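Local structure of polyphosphate kinase (2O8R) at residues Y36-L42 and L306-P312; L164-L168 and Y177-L181. The protein probably catalyses the reversible, magnesium-dependent transfer of the terminal phosphate of ATP to a growing chain of inorganic polyphosphate. The protein carries 3 engineered substitutions. The contacts are given in a common frame with arbitrary orientation. Residues are numbered along the deposited sequence.

Contact 1 of 2, residues Y36-L42 and L306-P312; sequences YDRIKFL and LAMLPNP
Build 36-42 as regular alpha-helix and lay 306-312 alongside it: a 3-10 turn at 306-308, closed by L309 N to L306 O (2.9 Å), then an extended run from L309 to N311. Nearest CA pairs are K40-A307 (5.5 Å), I39-L306 (6.5 Å) and Y36-N311 (7.4 Å), so the chains run in opposite senses. Two helix side chains serve loop carbonyls. K40 starts off pointing away, but its chain folds back (chi2 p) and NZ donates to A307 O at 2.9 Å. Y36, chi1 m, sends OH to P310 O at 2.7 Å, a weak hydrogen bond; N311 CB sits over the ring face in a CH-pi contact, 3.5 Å from the centroid. The N311 amide is satisfied within its own loop, ND2 by R316 O and OD1 by F313 N, while D37 OD2 pairs with T319 OG1. Apolar contacts complete the interface: I39 CD1 to L309 CD2 and L42 CD2 to L306 CD1, both 3.8 Å, and I39 CG2 to L306 CB, 3.9 Å. Helix 83-112 backs them with I106 on I39 and F102 on L306. This is interdomain packing in a PPK1-family kinase: the middle-domain loop after strand 294-297 lies on N-terminal-domain helix 35-63.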
loop_
_atom_site.group_PDB
_atom_site.type_symbol
_atom_site.label_atom_id
_atom_site.label_comp_id
_atom_site.label_asym_id
_atom_site.label_seq_id
_atom_site.Cartn_x
_atom_site.Cartn_y
_atom_site.Cartn_z
ATOM N N TYR A 36 8.084 -23.861 8.295
ATOM C CA TYR A 36 7.713 -22.491 8.029
ATOM C C TYR A 36 6.935 -21.866 9.178
ATOM O O TYR A 36 7.016 -20.662 9.397
ATOM C CB TYR A 36 7.070 -22.330 6.646
ATOM C CG TYR A 36 8.142 -22.273 5.575
ATOM C CD1 TYR A 36 8.620 -23.435 4.962
ATOM C CD2 TYR A 36 8.719 -21.058 5.214
ATOM C CE1 TYR A 36 9.625 -23.375 4.004
ATOM C CE2 TYR A 36 9.710 -20.989 4.257
ATOM C CZ TYR A 36 10.164 -22.144 3.666
ATOM O OH TYR A 36 11.157 -22.048 2.734
ATOM N N ASP A 37 6.250 -22.703 9.959
ATOM C CA ASP A 37 5.620 -22.242 11.197
ATOM C C ASP A 37 6.658 -21.686 12.148
ATOM O O ASP A 37 6.456 -20.627 12.732
ATOM C CB ASP A 37 4.855 -23.367 11.898
ATOM C CG ASP A 37 3.695 -23.883 11.078
ATOM O OD1 ASP A 37 3.419 -23.345 9.975
ATOM O OD2 ASP A 37 3.059 -24.839 11.553
ATOM N N ARG A 38 7.767 -22.406 12.286
ATOM C CA ARG A 38 8.837 -22.002 13.178
ATOM C C ARG A 38 9.546 -20.754 12.667
ATOM O O ARG A 38 9.797 -19.818 13.433
ATOM C CB ARG A 38 9.823 -23.145 13.362
ATOM C CG ARG A 38 9.175 -24.392 13.918
ATOM C CD ARG A 38 10.212 -25.443 14.148
ATOM N NE ARG A 38 10.146 -26.514 13.168
ATOM C CZ ARG A 38 11.107 -27.411 12.981
ATOM N NH1 ARG A 38 12.224 -27.357 13.694
ATOM N NH2 ARG A 38 10.963 -28.349 12.062
ATOM N N ILE A 39 9.847 -20.739 11.373
ATOM C CA ILE A 39 10.470 -19.587 10.720
ATOM C C ILE A 39 9.679 -18.286 10.935
ATOM O O ILE A 39 10.270 -17.233 11.249
ATOM C CB ILE A 39 10.659 -19.845 9.210
ATOM C CG1 ILE A 39 11.704 -20.954 8.998
ATOM C CG2 ILE A 39 11.030 -18.545 8.475
ATOM C CD1 ILE A 39 12.290 -21.009 7.605
ATOM N N LYS A 40 8.352 -18.377 10.774
ATOM C CA LYS A 40 7.430 -17.284 11.103
ATOM C C LYS A 40 7.639 -16.775 12.520
ATOM O O LYS A 40 7.684 -15.568 12.738
ATOM C CB LYS A 40 5.971 -17.711 10.932
ATOM C CG LYS A 40 5.241 -17.081 9.747
ATOM C CD LYS A 40 5.916 -17.360 8.412
ATOM C CE LYS A 40 5.575 -16.263 7.424
ATOM N NZ LYS A 40 6.401 -16.386 6.202
ATOM N N PHE A 41 7.785 -17.688 13.476
ATOM C CA PHE A 41 7.947 -17.283 14.865
ATOM C C PHE A 41 9.304 -16.648 15.184
ATOM O O PHE A 41 9.404 -15.786 16.057
ATOM C CB PHE A 41 7.583 -18.427 15.819
ATOM C CG PHE A 41 6.140 -18.452 16.151
ATOM C CD1 PHE A 41 5.234 -19.031 15.287
ATOM C CD2 PHE A 41 5.668 -17.817 17.285
ATOM C CE1 PHE A 41 3.883 -19.019 15.562
ATOM C CE2 PHE A 41 4.324 -17.800 17.563
ATOM C CZ PHE A 41 3.425 -18.400 16.686
ATOM N N LEU A 42 10.331 -17.060 14.456
ATOM C CA LEU A 42 11.631 -16.425 14.546
ATOM C C LEU A 42 11.451 -14.961 14.134
ATOM O O LEU A 42 11.826 -14.047 14.862
ATOM C CB LEU A 42 12.617 -17.146 13.623
ATOM C CG LEU A 42 13.972 -17.675 14.097
ATOM C CD1 LEU A 42 13.924 -18.206 15.522
ATOM C CD2 LEU A 42 14.541 -18.735 13.115
ATOM N N LEU A 306 12.868 -12.921 7.814
ATOM C CA LEU A 306 12.635 -14.353 7.602
ATOM C C LEU A 306 11.195 -14.618 7.169
ATOM O O LEU A 306 10.916 -15.592 6.479
ATOM C CB LEU A 306 13.015 -15.189 8.828
ATOM C CG LEU A 306 14.523 -15.399 9.079
ATOM C CD1 LEU A 306 14.740 -16.418 10.169
ATOM C CD2 LEU A 306 15.283 -15.831 7.831
ATOM N N ALA A 307 10.292 -13.718 7.546
ATOM C CA ALA A 307 8.896 -13.783 7.132
ATOM C C ALA A 307 8.759 -13.705 5.616
ATOM O O ALA A 307 7.713 -14.050 5.070
ATOM C CB ALA A 307 8.096 -12.661 7.791
HETATM N N MSE A 308 9.820 -13.255 4.951
HETATM C CA MSE A 308 9.852 -13.108 3.498
HETATM C C MSE A 308 10.549 -14.265 2.800
HETATM O O MSE A 308 10.689 -14.258 1.576
HETATM C CB MSE A 308 10.565 -11.803 3.098
HETATM C CG MSE A 308 9.782 -10.523 3.377
HETATM SE SE MSE A 308 7.967 -10.561 2.633
HETATM C CE MSE A 308 8.353 -10.544 0.720
ATOM N N LEU A 309 11.028 -15.241 3.563
ATOM C CA LEU A 309 11.673 -16.388 2.950
ATOM C C LEU A 309 10.599 -17.195 2.267
ATOM O O LEU A 309 9.640 -17.607 2.902
ATOM C CB LEU A 309 12.376 -17.254 3.984
ATOM C CG LEU A 309 13.186 -18.397 3.377
ATOM C CD1 LEU A 309 14.323 -17.833 2.518
ATOM C CD2 LEU A 309 13.717 -19.321 4.470
ATOM N N PRO A 310 10.734 -17.382 0.955
ATOM C CA PRO A 310 9.724 -18.113 0.211
ATOM C C PRO A 310 9.697 -19.581 0.586
ATOM O O PRO A 310 10.749 -20.154 0.853
ATOM C CB PRO A 310 10.184 -17.967 -1.244
ATOM C CG PRO A 310 11.186 -16.876 -1.248
ATOM C CD PRO A 310 11.822 -16.902 0.090
ATOM N N ASN A 311 8.498 -20.161 0.634
ATOM C CA ASN A 311 8.324 -21.606 0.682
ATOM C C ASN A 311 7.919 -22.097 -0.699
ATOM O O ASN A 311 6.734 -22.062 -1.037
ATOM C CB ASN A 311 7.245 -21.980 1.694
ATOM C CG ASN A 311 6.907 -23.476 1.694
ATOM O OD1 ASN A 311 7.531 -24.292 1.007
ATOM N ND2 ASN A 311 5.909 -23.835 2.483
ATOM N N PRO A 312 8.893 -22.588 -1.490
ATOM C CA PRO A 312 8.634 -23.102 -2.825
ATOM C C PRO A 312 7.854 -24.416 -2.847
ATOM O O PRO A 312 7.633 -24.963 -3.921
ATOM C CB PRO A 312 10.033 -23.340 -3.378
ATOM C CG PRO A 312 10.834 -23.639 -2.194
ATOM C CD PRO A 312 10.318 -22.706 -1.148
#

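Contact 2 of 2, residues L164-L168 and Y177-L181; sequences LAVRL and YSYAL
Two extended strands, 164-168 and 178-181, run antiparallel with their axes 4.5 Å apart and N-to-C directions at 155°. V166-A180 and L168-S178 are hydrogen-bonded pairs (CA-CA 5.0 and 4.7 Å); A165-L181 and R167-Y179 are non-hydrogen-bonded, each 4.7 Å. Four backbone bonds set this register: V166 N to A180 O (2.7 Å), A180 N to V166 O (2.8 Å), L168 N to S178 O (2.8 Å) and S178 N to L168 O (2.7 Å). CA-H...O contacts fill in between them, such as A165 CA to A180 O and Y179 CA to V166 O, both 3.3 Å. Apolar packing belongs to the face of V166, L168, S178 and A180, where L168 CD1 (chi1 m, chi2 t) lies 3.9 Å from A180 CB. The aromatic contacts involve R167. Its chi1 and chi2 are t and chi3 turns to p, laying the guanidinium flat on Y177 (chi1 m), with centres 4.4 Å apart and planes at 13°: an off-centre cation-pi stack. R167 CD stands over the same ring, 3.5 Å from its centroid, and also 3.5 Å from Y179 OH. This beta hairpin lies inside the middle-domain sheet: strand 225-235 borders 163-169, strand 146-147 borders 178-183, F221 packs on L168 and A180, the Y179 ring meets Y282 of helix 277-283, and helix 209-214 touches L164.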
loop_
_atom_site.group_PDB
_atom_site.type_symbol
_atom_site.label_atom_id
_atom_site.label_comp_id
_atom_site.label_asym_id
_atom_site.label_seq_id
_atom_site.Cartn_x
_atom_site.Cartn_y
_atom_site.Cartn_z
ATOM N N LEU A 164 26.342 -2.578 5.354
ATOM C CA LEU A 164 27.609 -3.269 5.379
ATOM C C LEU A 164 28.675 -2.237 5.646
ATOM O O LEU A 164 28.813 -1.257 4.903
ATOM C CB LEU A 164 27.860 -3.919 4.027
ATOM C CG LEU A 164 27.678 -5.417 3.796
ATOM C CD1 LEU A 164 27.121 -6.179 4.989
ATOM C CD2 LEU A 164 26.815 -5.603 2.569
ATOM N N ALA A 165 29.411 -2.434 6.731
ATOM C CA ALA A 165 30.622 -1.661 6.949
ATOM C C ALA A 165 31.789 -2.475 6.412
ATOM O O ALA A 165 31.992 -3.619 6.821
ATOM C CB ALA A 165 30.804 -1.355 8.402
ATOM N N VAL A 166 32.526 -1.882 5.479
ATOM C CA VAL A 166 33.655 -2.526 4.798
ATOM C C VAL A 166 34.976 -1.904 5.239
ATOM O O VAL A 166 35.099 -0.683 5.293
ATOM C CB VAL A 166 33.563 -2.321 3.259
ATOM C CG1 VAL A 166 34.732 -2.967 2.556
ATOM C CG2 VAL A 166 32.257 -2.858 2.708
ATOM N N ARG A 167 35.959 -2.745 5.551
ATOM C CA ARG A 167 37.321 -2.294 5.842
ATOM C C ARG A 167 38.190 -2.416 4.596
ATOM O O ARG A 167 38.229 -3.470 3.961
ATOM C CB ARG A 167 37.924 -3.134 6.961
ATOM C CG ARG A 167 39.373 -2.842 7.242
ATOM C CD ARG A 167 39.783 -3.414 8.580
ATOM N NE ARG A 167 40.042 -4.844 8.517
ATOM C CZ ARG A 167 40.317 -5.594 9.578
ATOM N NH1 ARG A 167 40.361 -5.042 10.786
ATOM N NH2 ARG A 167 40.543 -6.895 9.432
ATOM N N LEU A 168 38.902 -1.346 4.258
ATOM C CA LEU A 168 39.718 -1.321 3.046
ATOM C C LEU A 168 41.202 -0.993 3.275
ATOM O O LEU A 168 41.534 -0.098 4.058
ATOM C CB LEU A 168 39.126 -0.316 2.064
ATOM C CG LEU A 168 37.666 -0.541 1.694
ATOM C CD1 LEU A 168 37.019 0.770 1.266
ATOM C CD2 LEU A 168 37.542 -1.601 0.607
ATOM N N TYR A 177 43.944 1.643 7.849
ATOM C CA TYR A 177 42.776 1.084 7.199
ATOM C C TYR A 177 41.772 2.165 6.841
ATOM O O TYR A 177 41.498 3.059 7.642
ATOM C CB TYR A 177 42.090 0.071 8.111
ATOM C CG TYR A 177 42.667 -1.323 8.094
ATOM C CD1 TYR A 177 42.938 -1.987 9.286
ATOM C CD2 TYR A 177 42.927 -1.986 6.894
ATOM C CE1 TYR A 177 43.448 -3.280 9.295
ATOM C CE2 TYR A 177 43.450 -3.275 6.892
ATOM C CZ TYR A 177 43.704 -3.913 8.102
ATOM O OH TYR A 177 44.220 -5.181 8.125
ATOM N N SER A 178 41.229 2.072 5.632
ATOM C CA SER A 178 40.082 2.866 5.229
ATOM C C SER A 178 38.793 2.143 5.626
ATOM O O SER A 178 38.790 0.934 5.867
ATOM C CB SER A 178 40.109 3.093 3.723
ATOM O OG SER A 178 40.733 4.326 3.422
ATOM N N TYR A 179 37.692 2.881 5.701
ATOM C CA TYR A 179 36.413 2.269 6.023
ATOM C C TYR A 179 35.304 2.808 5.156
ATOM O O TYR A 179 35.293 3.985 4.817
ATOM C CB TYR A 179 36.083 2.443 7.495
ATOM C CG TYR A 179 37.016 1.655 8.352
ATOM C CD1 TYR A 179 36.857 0.284 8.487
ATOM C CD2 TYR A 179 38.082 2.262 8.996
ATOM C CE1 TYR A 179 37.709 -0.457 9.259
ATOM C CE2 TYR A 179 38.951 1.526 9.772
ATOM C CZ TYR A 179 38.759 0.161 9.897
ATOM O OH TYR A 179 39.613 -0.599 10.667
ATOM N N ALA A 180 34.379 1.932 4.781
ATOM C CA ALA A 180 33.275 2.333 3.927
ATOM C C ALA A 180 31.941 1.761 4.383
ATOM O O ALA A 180 31.865 0.723 5.062
ATOM C CB ALA A 180 33.548 1.966 2.505
ATOM N N LEU A 181 30.885 2.463 4.009
ATOM C CA LEU A 181 29.554 2.058 4.368
ATOM C C LEU A 181 28.817 1.842 3.085
ATOM O O LEU A 181 28.829 2.724 2.224
ATOM C CB LEU A 181 28.876 3.182 5.145
ATOM C CG LEU A 181 27.526 2.916 5.804
ATOM C CD1 LEU A 181 27.678 1.980 6.983
ATOM C CD2 LEU A 181 26.947 4.222 6.268
#

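The contacts share no helix or strand: their centres lie 32 Å apart, their nearest atoms about 16 Å. Contact 2 is nested in the chain loop that contact 1 closes, so one is local, with eight residues between its segments, and the other bridges 263. Contact 1 is partly buried between helix 35-63 of the N-terminal domain and the loop after strand 294-297; lacking strand pairing, it relies on side chains reaching backbone carbonyls and on aliphatic packing. Contact 2, more buried though farther from the chain centre, lies within the middle-domain sheet, where main-chain bonds fix the pairing and a cation-pi stack supplements them.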